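Local coordinates for collagen adhesin (Enterococcus faecalis, PDB 2OKM), which probably binds collagen as a cell-wall-anchored surface adhesin, of which this chain is the collagen-binding N2 region, at residues S31-D36 and K96-S101; T55-N60 and S101-Y106. All coordinates share one frame; numbering follows the deposited sequence.

The two contacts lie in one collagen-binding domain, built of two antiparallel sheets, with their centres about 13 Å apart. Their segments alternate along the chain: 31-36, then 55-60, then 96-101 running straight into 101-106, so Ser-101 belongs to both. Contact 1 joins the loop between strands 19-26 and 37-43 to the turn after helix 94-97, about 15 Å from the centre of the chain. Contact 2, about 8 Å from that centre, pairs strand 55-59 with strand 101-110. Thr-100 bridges them, its CG2 packing against Ile-58 CG2. A peripheral turn held by a salt bridge thus leads directly into an inner strand of the six-stranded sheet.

Contact 1. Residues S31-D36 and K96-S101; sequences SDVTED and KARFTS
The backbone of Ser-31 and Asp-32 runs beside Phe-99 and Arg-98, and Phe-99 N, from the third residue of the type II turn Ala-97 to Thr-100, donates across the contact to Ser-31 O at 3.0 Å from above the carbonyl plane. That turn is closed by a bond from Thr-100 N to Ala-97 O. Arg-98 grips the Asp-32 carboxylate side-on with two nitrogens: NE reaches OD2 at 2.7 Å and NH2 reaches OD1 at 2.9 Å. Both oxygens are met on their syn side, and the planes of the two groups lie only 14° apart. Asp-32 CG stands anti to the backbone N (chi1 -167°), which carries the carboxylate alongside the arginine chain. OD2 also takes a weak bond from Val-33 N, so two donors hold it. The Phe-99 ring stacks on the carboxylate with planes 26° apart, its CZ 3.4 Å from Asp-32 CG, while Asp-32 CA lies over one face toward the rim. Val-33 CG2 packs 4.1 Å from Ala-97 CB and touches Arg-98 CG. The Val-33 side chain also reaches Phe-6 and Leu-130, and Val-33 O accepts from Arg-94 NE in helix 94-97. The contact thereby ties the loop leading into strand 37-43 of the five-stranded sheet to the turn between helix 94-97 and strand 101-110 of the six-stranded one.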
ATOM      1  N   SER A  31     -11.975   6.445   8.537  1.00 15.72           N
ATOM      2  CA  SER A  31     -12.030   7.756   9.177  1.00 15.63           C
ATOM      3  C   SER A  31     -12.100   8.809   8.076  1.00 14.85           C
ATOM      4  O   SER A  31     -11.856   8.518   6.908  1.00 14.22           O
ATOM      5  CB  SER A  31     -10.766   8.004  10.001  1.00 18.61           C
ATOM      6  OG  SER A  31     -10.567   6.995  10.977  1.00 22.04           O
ATOM      7  N   ASP A  32     -12.451  10.031   8.447  1.00 15.15           N
ATOM      8  CA  ASP A  32     -12.496  11.117   7.481  1.00 14.32           C
ATOM      9  C   ASP A  32     -11.042  11.574   7.350  1.00 15.29           C
ATOM     10  O   ASP A  32     -10.223  11.286   8.224  1.00 15.00           O
ATOM     11  CB  ASP A  32     -13.357  12.268   8.019  1.00 15.13           C
ATOM     12  CG  ASP A  32     -13.712  13.286   6.952  1.00 15.66           C
ATOM     13  OD1 ASP A  32     -14.390  14.283   7.288  1.00 18.17           O
ATOM     14  OD2 ASP A  32     -13.328  13.093   5.780  1.00 14.61           O
ATOM     15  N   VAL A  33     -10.715  12.253   6.253  1.00 15.15           N
ATOM     16  CA  VAL A  33      -9.368  12.781   6.041  1.00 15.96           C
ATOM     17  C   VAL A  33      -9.527  14.203   5.515  1.00 16.45           C
ATOM     18  O   VAL A  33     -10.518  14.507   4.849  1.00 16.04           O
ATOM     19  CB  VAL A  33      -8.559  11.942   5.019  1.00 17.02           C
ATOM     20  CG1 VAL A  33      -8.276  10.556   5.587  1.00 17.46           C
ATOM     21  CG2 VAL A  33      -9.316  11.838   3.704  1.00 17.09           C
ATOM     22  N   THR A  34      -8.561  15.070   5.814  1.00 17.23           N
ATOM     23  CA  THR A  34      -8.624  16.465   5.380  1.00 18.76           C
ATOM     24  C   THR A  34      -7.685  16.813   4.229  1.00 17.51           C
ATOM     25  O   THR A  34      -7.702  17.936   3.723  1.00 18.10           O
ATOM     26  CB  THR A  34      -8.325  17.423   6.550  1.00 21.09           C
ATOM     27  OG1 THR A  34      -7.022  17.146   7.075  1.00 24.23           O
ATOM     28  CG2 THR A  34      -9.360  17.255   7.650  1.00 23.31           C
ATOM     29  N   GLU A  35      -6.861  15.853   3.824  1.00 15.77           N
ATOM     30  CA  GLU A  35      -5.933  16.060   2.723  1.00 15.79           C
ATOM     31  C   GLU A  35      -5.651  14.723   2.061  1.00 14.53           C
ATOM     32  O   GLU A  35      -6.133  13.683   2.518  1.00 14.36           O
ATOM     33  CB  GLU A  35      -4.618  16.664   3.222  1.00 17.06           C
ATOM     34  CG  GLU A  35      -3.929  15.850   4.305  1.00 21.96           C
ATOM     35  CD  GLU A  35      -2.540  16.367   4.635  1.00 24.54           C
ATOM     36  OE1 GLU A  35      -2.344  17.603   4.633  1.00 27.64           O
ATOM     37  OE2 GLU A  35      -1.646  15.539   4.910  1.00 25.33           O
ATOM     38  N   ASP A  36      -4.885  14.755   0.977  1.00 13.43           N
ATOM     39  CA  ASP A  36      -4.534  13.528   0.272  1.00 13.11           C
ATOM     40  C   ASP A  36      -3.712  12.664   1.216  1.00 12.00           C
ATOM     41  O   ASP A  36      -3.183  13.149   2.217  1.00 13.06           O
ATOM     42  CB  ASP A  36      -3.658  13.810  -0.955  1.00 13.57           C
ATOM     43  CG  ASP A  36      -4.351  14.639  -2.015  1.00 14.02           C
ATOM     44  OD1 ASP A  36      -5.591  14.756  -2.000  1.00 13.89           O
ATOM     45  OD2 ASP A  36      -3.630  15.160  -2.890  1.00 16.08           O
ATOM     46  N   LYS A  96     -12.253  10.946  -2.476  1.00 11.47           N
ATOM     47  CA  LYS A  96     -12.667   9.552  -2.479  1.00 11.47           C
ATOM     48  C   LYS A  96     -12.048   8.716  -1.366  1.00 12.01           C
ATOM     49  O   LYS A  96     -12.390   7.542  -1.194  1.00 11.91           O
ATOM     50  CB  LYS A  96     -12.420   8.928  -3.858  1.00 11.11           C
ATOM     51  CG  LYS A  96     -13.372   9.489  -4.922  1.00 12.32           C
ATOM     52  CD  LYS A  96     -13.401   8.670  -6.203  1.00 14.59           C
ATOM     53  CE  LYS A  96     -14.421   9.253  -7.181  1.00 18.89           C
ATOM     54  NZ  LYS A  96     -14.618   8.417  -8.400  1.00 21.29           N
ATOM     55  N   ALA A  97     -11.156   9.324  -0.589  1.00 10.66           N
ATOM     56  CA  ALA A  97     -10.530   8.624   0.525  1.00 10.43           C
ATOM     57  C   ALA A  97     -11.316   8.863   1.816  1.00 11.10           C
ATOM     58  O   ALA A  97     -11.162   8.127   2.789  1.00 11.34           O
ATOM     59  CB  ALA A  97      -9.087   9.080   0.695  1.00  9.96           C
ATOM     60  N   ARG A  98     -12.160   9.894   1.832  1.00 11.23           N
ATOM     61  CA  ARG A  98     -12.950  10.184   3.026  1.00 10.52           C
ATOM     62  C   ARG A  98     -13.848   8.997   3.372  1.00 10.89           C
ATOM     63  O   ARG A  98     -14.617   8.534   2.532  1.00 10.89           O
ATOM     64  CB  ARG A  98     -13.831  11.419   2.811  1.00 10.55           C
ATOM     65  CG  ARG A  98     -13.071  12.687   2.476  1.00 11.68           C
ATOM     66  CD  ARG A  98     -14.019  13.876   2.384  1.00 12.06           C
ATOM     67  NE  ARG A  98     -14.589  14.220   3.683  1.00 12.90           N
ATOM     68  CZ  ARG A  98     -15.527  15.144   3.868  1.00 15.64           C
ATOM     69  NH1 ARG A  98     -16.003  15.822   2.831  1.00 18.15           N
ATOM     70  NH2 ARG A  98     -15.989  15.390   5.087  1.00 14.93           N
ATOM     71  N   PHE A  99     -13.742   8.518   4.611  1.00 10.77           N
ATOM     72  CA  PHE A  99     -14.552   7.403   5.103  1.00 10.42           C
ATOM     73  C   PHE A  99     -14.436   6.156   4.235  1.00 10.51           C
ATOM     74  O   PHE A  99     -15.360   5.339   4.167  1.00 11.57           O
ATOM     75  CB  PHE A  99     -16.025   7.823   5.189  1.00 11.17           C
ATOM     76  CG  PHE A  99     -16.243   9.131   5.895  1.00 11.97           C
ATOM     77  CD1 PHE A  99     -16.583  10.277   5.180  1.00 12.55           C
ATOM     78  CD2 PHE A  99     -16.090   9.224   7.272  1.00 13.69           C
ATOM     79  CE1 PHE A  99     -16.761  11.498   5.830  1.00 14.33           C
ATOM     80  CE2 PHE A  99     -16.266  10.440   7.932  1.00 13.80           C
ATOM     81  CZ  PHE A  99     -16.602  11.576   7.210  1.00 13.55           C
ATOM     82  N   THR A 100     -13.286   5.998   3.591  1.00  9.39           N
ATOM     83  CA  THR A 100     -13.076   4.871   2.697  1.00  9.15           C
ATOM     84  C   THR A 100     -11.754   4.161   2.964  1.00 10.46           C
ATOM     85  O   THR A 100     -10.722   4.805   3.153  1.00 10.72           O
ATOM     86  CB  THR A 100     -13.116   5.360   1.226  1.00 10.26           C
ATOM     87  OG1 THR A 100     -14.376   5.998   0.973  1.00 10.63           O
ATOM     88  CG2 THR A 100     -12.946   4.200   0.258  1.00 10.42           C
ATOM     89  N   SER A 101     -11.788   2.830   2.974  1.00  9.95           N
ATOM     90  CA  SER A 101     -10.577   2.054   3.206  1.00  9.32           C
ATOM     91  C   SER A 101     -10.047   1.488   1.898  1.00  9.15           C
ATOM     92  O   SER A 101     -10.809   1.227   0.966  1.00  9.90           O
ATOM     93  CB  SER A 101     -10.848   0.910   4.186  1.00 10.50           C
ATOM     94  OG  SER A 101     -11.767  -0.021   3.646  1.00 10.31           O
TER

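Contact 2. Residues T55-N60 and S101-Y106; sequences TFDIVN and SFIVRY
The Phe-56 ring carries Val-104 CG1 over one face, offset toward the rim, a CH-pi contact 4.2 Å from the ring centroid; Val-104 CG2 touches CD2 and CE2. Phe-102 meets Ile-58 through its CD1 and CE1 atoms, with Ile-58 CG2 3.7 Å from CE1. The third flat group, the Arg-105 guanidinium, has Asp-57 CB and a water at its edge. Arg-105 NH1 lies 3.4 Å from Asp-57 OD2, a long, weak hydrogen bond within a salt bridge, the two planes being 26° apart. Asp-57 CG lies anti to the backbone N (chi1 -180°), and Asp-57 OD2 comes 4.0 Å from Ile-103 CD1. The same water accepts from Arg-105 NH1 at 2.8 Å, donates to Ile-103 O and is hydrogen-bonded to Thr-55 OG1, linking the arginine to both strands. A second water joins Asp-57 O to Ser-101 OG. The two strands run antiparallel, 164° between their directions. Thr-55 with Arg-105, Asp-57 with Ile-103 and Val-59 with Ser-101 are hydrogen-bonded pairs, six backbone bonds in all; Phe-56 with Val-104 and Ile-58 with Phe-102 are non-hydrogen-bonded pairs. The side chains therefore alternate: Phe-56, Ile-58, Phe-102 and Val-104 form a buried apolar face, where Phe-56 stacks on Phe-72 of helix 69-74, while Thr-55, Asp-57, Val-59, Ser-101, Ile-103 and Arg-105 line the other, mixed face. Flanked by strands 64-68 and 19-26, the pair is interior to one of two antiparallel sheets, consistent with the immunoglobulin-like beta-sandwich of collagen-binding adhesins.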
ATOM      1  N   THR A  55      -3.674  -4.189  -7.295  1.00 11.69           N
ATOM      2  CA  THR A  55      -5.133  -4.227  -7.285  1.00 10.55           C
ATOM      3  C   THR A  55      -5.549  -3.445  -6.049  1.00  9.13           C
ATOM      4  O   THR A  55      -4.821  -3.404  -5.049  1.00  9.30           O
ATOM      5  CB  THR A  55      -5.740  -5.657  -7.229  1.00 11.96           C
ATOM      6  OG1 THR A  55      -5.415  -6.288  -5.989  1.00 12.48           O
ATOM      7  CG2 THR A  55      -5.234  -6.496  -8.388  1.00 13.44           C
ATOM      8  N   PHE A  56      -6.712  -2.814  -6.128  1.00  9.44           N
ATOM      9  CA  PHE A  56      -7.214  -2.004  -5.029  1.00  9.90           C
ATOM     10  C   PHE A  56      -8.572  -2.485  -4.528  1.00 10.23           C
ATOM     11  O   PHE A  56      -9.542  -2.541  -5.282  1.00 10.22           O
ATOM     12  CB  PHE A  56      -7.305  -0.535  -5.459  1.00  8.20           C
ATOM     13  CG  PHE A  56      -5.980   0.077  -5.818  1.00  9.44           C
ATOM     14  CD1 PHE A  56      -5.352  -0.246  -7.017  1.00 10.00           C
ATOM     15  CD2 PHE A  56      -5.352   0.966  -4.948  1.00 10.54           C
ATOM     16  CE1 PHE A  56      -4.113   0.310  -7.346  1.00 11.45           C
ATOM     17  CE2 PHE A  56      -4.116   1.528  -5.267  1.00 10.07           C
ATOM     18  CZ  PHE A  56      -3.495   1.198  -6.469  1.00 11.42           C
ATOM     19  N   ASP A  57      -8.608  -2.819  -3.240  1.00  9.81           N
ATOM     20  CA  ASP A  57      -9.794  -3.311  -2.530  1.00 10.42           C
ATOM     21  C   ASP A  57     -10.332  -2.077  -1.806  1.00 10.90           C
ATOM     22  O   ASP A  57      -9.842  -1.721  -0.735  1.00 10.83           O
ATOM     23  CB  ASP A  57      -9.324  -4.379  -1.536  1.00 11.48           C
ATOM     24  CG  ASP A  57     -10.447  -4.990  -0.730  1.00 14.71           C
ATOM     25  OD1 ASP A  57     -11.586  -4.480  -0.776  1.00 15.06           O
ATOM     26  OD2 ASP A  57     -10.166  -5.993  -0.034  1.00 17.15           O
ATOM     27  N   ILE A  58     -11.333  -1.432  -2.406  1.00  9.44           N
ATOM     28  CA  ILE A  58     -11.897  -0.187  -1.881  1.00 10.18           C
ATOM     29  C   ILE A  58     -13.269  -0.361  -1.247  1.00 10.24           C
ATOM     30  O   ILE A  58     -14.201  -0.848  -1.887  1.00 10.77           O
ATOM     31  CB  ILE A  58     -11.986   0.850  -3.019  1.00  9.66           C
ATOM     32  CG1 ILE A  58     -10.668   0.864  -3.797  1.00 11.36           C
ATOM     33  CG2 ILE A  58     -12.272   2.239  -2.455  1.00 11.91           C
ATOM     34  CD1 ILE A  58     -10.658   1.824  -4.967  1.00 11.96           C
ATOM     35  N   VAL A  59     -13.395   0.065   0.006  1.00  9.98           N
ATOM     36  CA  VAL A  59     -14.652  -0.103   0.724  1.00 10.72           C
ATOM     37  C   VAL A  59     -15.142   1.093   1.532  1.00 12.18           C
ATOM     38  O   VAL A  59     -14.372   1.735   2.244  1.00 10.57           O
ATOM     39  CB  VAL A  59     -14.548  -1.303   1.709  1.00 12.14           C
ATOM     40  CG1 VAL A  59     -15.872  -1.516   2.427  1.00 12.61           C
ATOM     41  CG2 VAL A  59     -14.139  -2.565   0.964  1.00 12.59           C
ATOM     42  N   ASN A  60     -16.430   1.395   1.402  1.00 11.60           N
ATOM     43  CA  ASN A  60     -17.056   2.440   2.204  1.00 12.14           C
ATOM     44  C   ASN A  60     -18.487   1.975   2.464  1.00 13.27           C
ATOM     45  O   ASN A  60     -18.867   0.882   2.029  1.00 12.93           O
ATOM     46  CB  ASN A  60     -17.009   3.824   1.529  1.00 12.41           C
ATOM     47  CG  ASN A  60     -17.656   3.851   0.165  1.00 14.30           C
ATOM     48  OD1 ASN A  60     -18.705   3.257  -0.054  1.00 13.79           O
ATOM     49  ND2 ASN A  60     -17.036   4.575  -0.761  1.00 15.52           N
ATOM     50  N   SER A 101     -11.788   2.830   2.974  1.00  9.95           N
ATOM     51  CA  SER A 101     -10.577   2.054   3.206  1.00  9.32           C
ATOM     52  C   SER A 101     -10.047   1.488   1.898  1.00  9.15           C
ATOM     53  O   SER A 101     -10.809   1.227   0.966  1.00  9.90           O
ATOM     54  CB  SER A 101     -10.848   0.910   4.186  1.00 10.50           C
ATOM     55  OG  SER A 101     -11.767  -0.021   3.646  1.00 10.31           O
ATOM     56  N   PHE A 102      -8.730   1.311   1.837  1.00  9.40           N
ATOM     57  CA  PHE A 102      -8.081   0.761   0.657  1.00  9.10           C
ATOM     58  C   PHE A 102      -7.095  -0.320   1.071  1.00  9.77           C
ATOM     59  O   PHE A 102      -6.249  -0.086   1.930  1.00 10.17           O
ATOM     60  CB  PHE A 102      -7.255   1.828  -0.078  1.00  9.69           C
ATOM     61  CG  PHE A 102      -8.036   3.033  -0.520  1.00  9.30           C
ATOM     62  CD1 PHE A 102      -8.457   3.157  -1.841  1.00  9.48           C
ATOM     63  CD2 PHE A 102      -8.330   4.057   0.379  1.00 10.16           C
ATOM     64  CE1 PHE A 102      -9.161   4.289  -2.265  1.00 10.36           C
ATOM     65  CE2 PHE A 102      -9.031   5.188  -0.034  1.00 10.60           C
ATOM     66  CZ  PHE A 102      -9.447   5.304  -1.356  1.00 10.44           C
ATOM     67  N   ILE A 103      -7.213  -1.506   0.487  1.00 10.14           N
ATOM     68  CA  ILE A 103      -6.219  -2.535   0.747  1.00  9.13           C
ATOM     69  C   ILE A 103      -5.568  -2.697  -0.618  1.00  9.32           C
ATOM     70  O   ILE A 103      -6.202  -3.133  -1.582  1.00  9.89           O
ATOM     71  CB  ILE A 103      -6.822  -3.864   1.218  1.00  9.01           C
ATOM     72  CG1 ILE A 103      -7.381  -3.688   2.634  1.00 11.35           C
ATOM     73  CG2 ILE A 103      -5.740  -4.952   1.220  1.00 11.15           C
ATOM     74  CD1 ILE A 103      -8.062  -4.920   3.191  1.00 14.33           C
ATOM     75  N   VAL A 104      -4.308  -2.292  -0.703  1.00  9.15           N
ATOM     76  CA  VAL A 104      -3.567  -2.368  -1.951  1.00 10.11           C
ATOM     77  C   VAL A 104      -2.746  -3.637  -1.943  1.00  9.19           C
ATOM     78  O   VAL A 104      -1.926  -3.848  -1.052  1.00 10.51           O
ATOM     79  CB  VAL A 104      -2.614  -1.159  -2.118  1.00  9.89           C
ATOM     80  CG1 VAL A 104      -1.995  -1.168  -3.512  1.00 11.37           C
ATOM     81  CG2 VAL A 104      -3.376   0.138  -1.885  1.00 11.75           C
ATOM     82  N   ARG A 105      -2.986  -4.484  -2.934  1.00  9.35           N
ATOM     83  CA  ARG A 105      -2.261  -5.735  -3.056  1.00  9.56           C
ATOM     84  C   ARG A 105      -1.328  -5.674  -4.255  1.00  9.47           C
ATOM     85  O   ARG A 105      -1.712  -5.208  -5.324  1.00 10.15           O
ATOM     86  CB  ARG A 105      -3.234  -6.906  -3.256  1.00  9.70           C
ATOM     87  CG  ARG A 105      -4.084  -7.270  -2.038  1.00 10.59           C
ATOM     88  CD  ARG A 105      -5.014  -8.433  -2.372  1.00 10.40           C
ATOM     89  NE  ARG A 105      -5.705  -8.961  -1.194  1.00 11.48           N
ATOM     90  CZ  ARG A 105      -6.730  -8.368  -0.589  1.00 13.13           C
ATOM     91  NH1 ARG A 105      -7.207  -7.217  -1.045  1.00 11.38           N
ATOM     92  NH2 ARG A 105      -7.278  -8.927   0.484  1.00 13.84           N
ATOM     93  N   TYR A 106      -0.095  -6.126  -4.067  1.00  9.44           N
ATOM     94  CA  TYR A 106       0.865  -6.188  -5.157  1.00  9.23           C
ATOM     95  C   TYR A 106       1.910  -7.218  -4.791  1.00  9.79           C
ATOM     96  O   TYR A 106       2.059  -7.577  -3.622  1.00 10.15           O
ATOM     97  CB  TYR A 106       1.508  -4.817  -5.429  1.00  9.68           C
ATOM     98  CG  TYR A 106       2.422  -4.295  -4.344  1.00 10.30           C
ATOM     99  CD1 TYR A 106       3.785  -4.608  -4.335  1.00  9.31           C
ATOM    100  CD2 TYR A 106       1.927  -3.470  -3.332  1.00 10.54           C
ATOM    101  CE1 TYR A 106       4.630  -4.108  -3.346  1.00 11.21           C
ATOM    102  CE2 TYR A 106       2.762  -2.967  -2.338  1.00 10.18           C
ATOM    103  CZ  TYR A 106       4.111  -3.288  -2.351  1.00 10.01           C
ATOM    104  OH  TYR A 106       4.939  -2.795  -1.370  1.00 12.80           O
TER
HETATM  105  O   HOH W   1      -6.569  -5.546  -3.241  1.00 12.66           O
HETATM  106  O   HOH W   2     -10.597  -1.970   2.042  1.00 13.30           O